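Local coordinates for DocCel5: Type I dockerin repeat domain from A. cellulolyticus family 5 endoglucanase WP_010249057 S15I, I16N mutant (PDB 5NRK), which binds a cohesin module of a cellulosome scaffoldin and so probably docks a family 5 endoglucanase onto it, with calcium holding the dockerin fold together, at residues B[15-20]-B[51-56]. Residues are numbered along the deposited sequence; the frame is centred on the assembly and turned at random. Where two conformers were deposited one is given.
With CA (calcium ion), chain E; CA (calcium ion), chain F.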
loop_
_atom_site.group_PDB
_atom_site.type_symbol
_atom_site.label_atom_id
_atom_site.label_comp_id
_atom_site.label_asym_id
_atom_site.label_seq_id
_atom_site.Cartn_x
_atom_site.Cartn_y
_atom_site.Cartn_z
ATOM N N ASP B 15 -0.470 -0.605 -9.958
ATOM C CA ASP B 15 -0.873 -2.000 -9.789
ATOM C C ASP B 15 0.224 -2.774 -9.062
ATOM O O ASP B 15 -0.070 -3.634 -8.230
ATOM C CB ASP B 15 -1.174 -2.613 -11.147
ATOM C CG ASP B 15 -2.314 -1.919 -11.851
ATOM O OD1 ASP B 15 -3.490 -2.013 -11.436
ATOM O OD2 ASP B 15 -2.054 -1.187 -12.832
ATOM N N PHE B 16 1.487 -2.463 -9.356
ATOM C CA PHE B 16 2.620 -3.096 -8.656
ATOM C C PHE B 16 2.621 -2.732 -7.171
ATOM O O PHE B 16 2.799 -3.595 -6.304
ATOM C CB PHE B 16 3.921 -2.697 -9.353
ATOM C CG PHE B 16 5.158 -3.382 -8.812
ATOM C CD1 PHE B 16 5.441 -4.712 -9.090
ATOM C CD2 PHE B 16 6.053 -2.662 -8.055
ATOM C CE1 PHE B 16 6.609 -5.312 -8.586
ATOM C CE2 PHE B 16 7.223 -3.247 -7.576
ATOM C CZ PHE B 16 7.483 -4.575 -7.835
ATOM N N ALA B 17 2.417 -1.452 -6.879
ATOM C CA ALA B 17 2.335 -0.975 -5.510
ATOM C C ALA B 17 1.194 -1.658 -4.764
ATOM O O ALA B 17 1.354 -2.059 -3.608
ATOM C CB ALA B 17 2.173 0.536 -5.479
ATOM N N LEU B 18 0.034 -1.774 -5.403
ATOM C CA LEU B 18 -1.105 -2.437 -4.779
ATOM C C LEU B 18 -0.790 -3.893 -4.480
ATOM O O LEU B 18 -1.118 -4.405 -3.405
ATOM C CB LEU B 18 -2.344 -2.344 -5.685
ATOM C CG LEU B 18 -2.996 -0.970 -5.749
ATOM C CD1 LEU B 18 -3.904 -0.881 -6.957
ATOM C CD2 LEU B 18 -3.765 -0.674 -4.473
ATOM N N MET B 19 -0.196 -4.588 -5.438
ATOM C CA MET B 19 0.172 -5.990 -5.229
ATOM C C MET B 19 1.159 -6.129 -4.063
ATOM O O MET B 19 1.012 -7.030 -3.230
ATOM C CB MET B 19 0.701 -6.604 -6.511
ATOM C CG MET B 19 1.325 -7.975 -6.350
ATOM S SD MET B 19 0.040 -9.207 -6.260
ATOM C CE MET B 19 -0.554 -9.247 -7.974
ATOM N N ARG B 20 2.161 -5.244 -4.001
ATOM C CA ARG B 20 3.120 -5.302 -2.913
ATOM C C ARG B 20 2.411 -5.107 -1.581
ATOM O O ARG B 20 2.617 -5.852 -0.617
ATOM C CB ARG B 20 4.221 -4.243 -3.076
ATOM C CG ARG B 20 5.351 -4.463 -2.092
ATOM C CD ARG B 20 6.541 -3.542 -2.324
ATOM N NE ARG B 20 7.682 -4.027 -1.523
ATOM C CZ ARG B 20 7.987 -3.641 -0.310
ATOM N NH1 ARG B 20 7.271 -2.707 0.316
ATOM N NH2 ARG B 20 9.016 -4.205 0.308
ATOM N N ASP B 51 3.072 -14.096 -8.783
ATOM C CA ASP B 51 2.328 -13.085 -9.556
ATOM C C ASP B 51 3.004 -11.722 -9.488
ATOM O O ASP B 51 3.080 -10.999 -10.496
ATOM C CB ASP B 51 0.898 -13.022 -9.059
ATOM C CG ASP B 51 0.249 -14.367 -9.113
ATOM O OD1 ASP B 51 -0.007 -14.877 -10.232
ATOM O OD2 ASP B 51 0.007 -14.981 -8.055
ATOM N N PHE B 52 3.520 -11.360 -8.317
ATOM C CA PHE B 52 4.269 -10.124 -8.129
ATOM C C PHE B 52 5.489 -10.066 -9.064
ATOM O O PHE B 52 5.751 -9.045 -9.700
ATOM C CB PHE B 52 4.618 -10.045 -6.637
ATOM C CG PHE B 52 5.243 -8.759 -6.166
ATOM C CD1 PHE B 52 4.664 -7.519 -6.419
ATOM C CD2 PHE B 52 6.383 -8.807 -5.392
ATOM C CE1 PHE B 52 5.236 -6.371 -5.896
ATOM C CE2 PHE B 52 6.958 -7.654 -4.882
ATOM C CZ PHE B 52 6.402 -6.437 -5.174
ATOM N N ALA B 53 6.200 -11.185 -9.153
ATOM C CA ALA B 53 7.344 -11.288 -10.029
ATOM C C ALA B 53 6.959 -11.135 -11.482
ATOM O O ALA B 53 7.665 -10.474 -12.251
ATOM C CB ALA B 53 8.034 -12.634 -9.823
ATOM N N ILE B 54 5.847 -11.750 -11.878
ATOM C CA ILE B 54 5.397 -11.666 -13.250
ATOM C C ILE B 54 5.028 -10.225 -13.606
ATOM O O ILE B 54 5.366 -9.718 -14.686
ATOM C CB ILE B 54 4.223 -12.633 -13.503
ATOM C CG1 ILE B 54 4.716 -14.074 -13.405
ATOM C CG2 ILE B 54 3.581 -12.365 -14.861
ATOM C CD1 ILE B 54 3.611 -15.100 -13.247
ATOM N N MET B 55 4.353 -9.547 -12.696
ATOM C CA MET B 55 4.031 -8.146 -12.908
ATOM C C MET B 55 5.305 -7.303 -13.061
ATOM O O MET B 55 5.370 -6.411 -13.917
ATOM C CB MET B 55 3.195 -7.638 -11.743
ATOM C CG MET B 55 2.794 -6.195 -11.963
ATOM S SD MET B 55 1.658 -5.506 -10.768
ATOM C CE MET B 55 0.160 -6.475 -10.840
ATOM N N ARG B 56 6.314 -7.574 -12.236
ATOM C CA ARG B 56 7.590 -6.885 -12.341
ATOM C C ARG B 56 8.198 -7.109 -13.725
ATOM O O ARG B 56 8.675 -6.162 -14.359
ATOM C CB ARG B 56 8.551 -7.348 -11.246
ATOM C CG ARG B 56 9.888 -6.642 -11.272
ATOM C CD ARG B 56 9.797 -5.157 -11.022
ATOM N NE ARG B 56 11.122 -4.571 -10.935
ATOM C CZ ARG B 56 11.368 -3.277 -10.757
ATOM N NH1 ARG B 56 10.372 -2.406 -10.647
ATOM N NH2 ARG B 56 12.620 -2.854 -10.701
HETATM CA CA CA E . -4.435 -0.378 -12.960
HETATM CA CA CA F . -0.946 -16.933 -9.273
HETATM O O HOH W 1 -3.234 1.553 -12.226
HETATM O O HOH W 2 1.061 -17.779 -8.222
#
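Segments 15-20 and 51-56 belong to the two main helices of the type I dockerin. They run nearly antiparallel, at 163°, with axes 10.2 Å apart. The contact is almost wholly apolar. The Phe16 and Phe52 ring planes differ by only 11°, with centroids 4.5 Å apart, but are offset so far that little of one ring covers the other; Phe16 CE1 comes within 3.2 Å of Phe52 CE1. Met55 SD sits at the edge of the Phe16 ring, a Met-aromatic contact, and 3.3 Å from Phe16 CA. Met19, its sequence equivalent, instead meets Phe52 through CG, 3.4 Å from Phe52 CD1. Phe16 and Met19 answer Phe52 and Met55, consistent with the duplicated dockerin repeat. Asp15 (with Ser10) and Asp51 (with Ser46) each chelate a separate calcium; their OD2 atoms also accept hydrogen bonds from Asn12 N and Asn48 N. Arg56 NE hydrogen-bonds the partner chain's backbone, probably the cohesin; an aromatic side chain there meets Phe16 edge-to-face. Apolar packing thus joins two calcium-loaded halves, while Asp15 and Asp51 carboxylates turn to calcium and Arg56 to the partner.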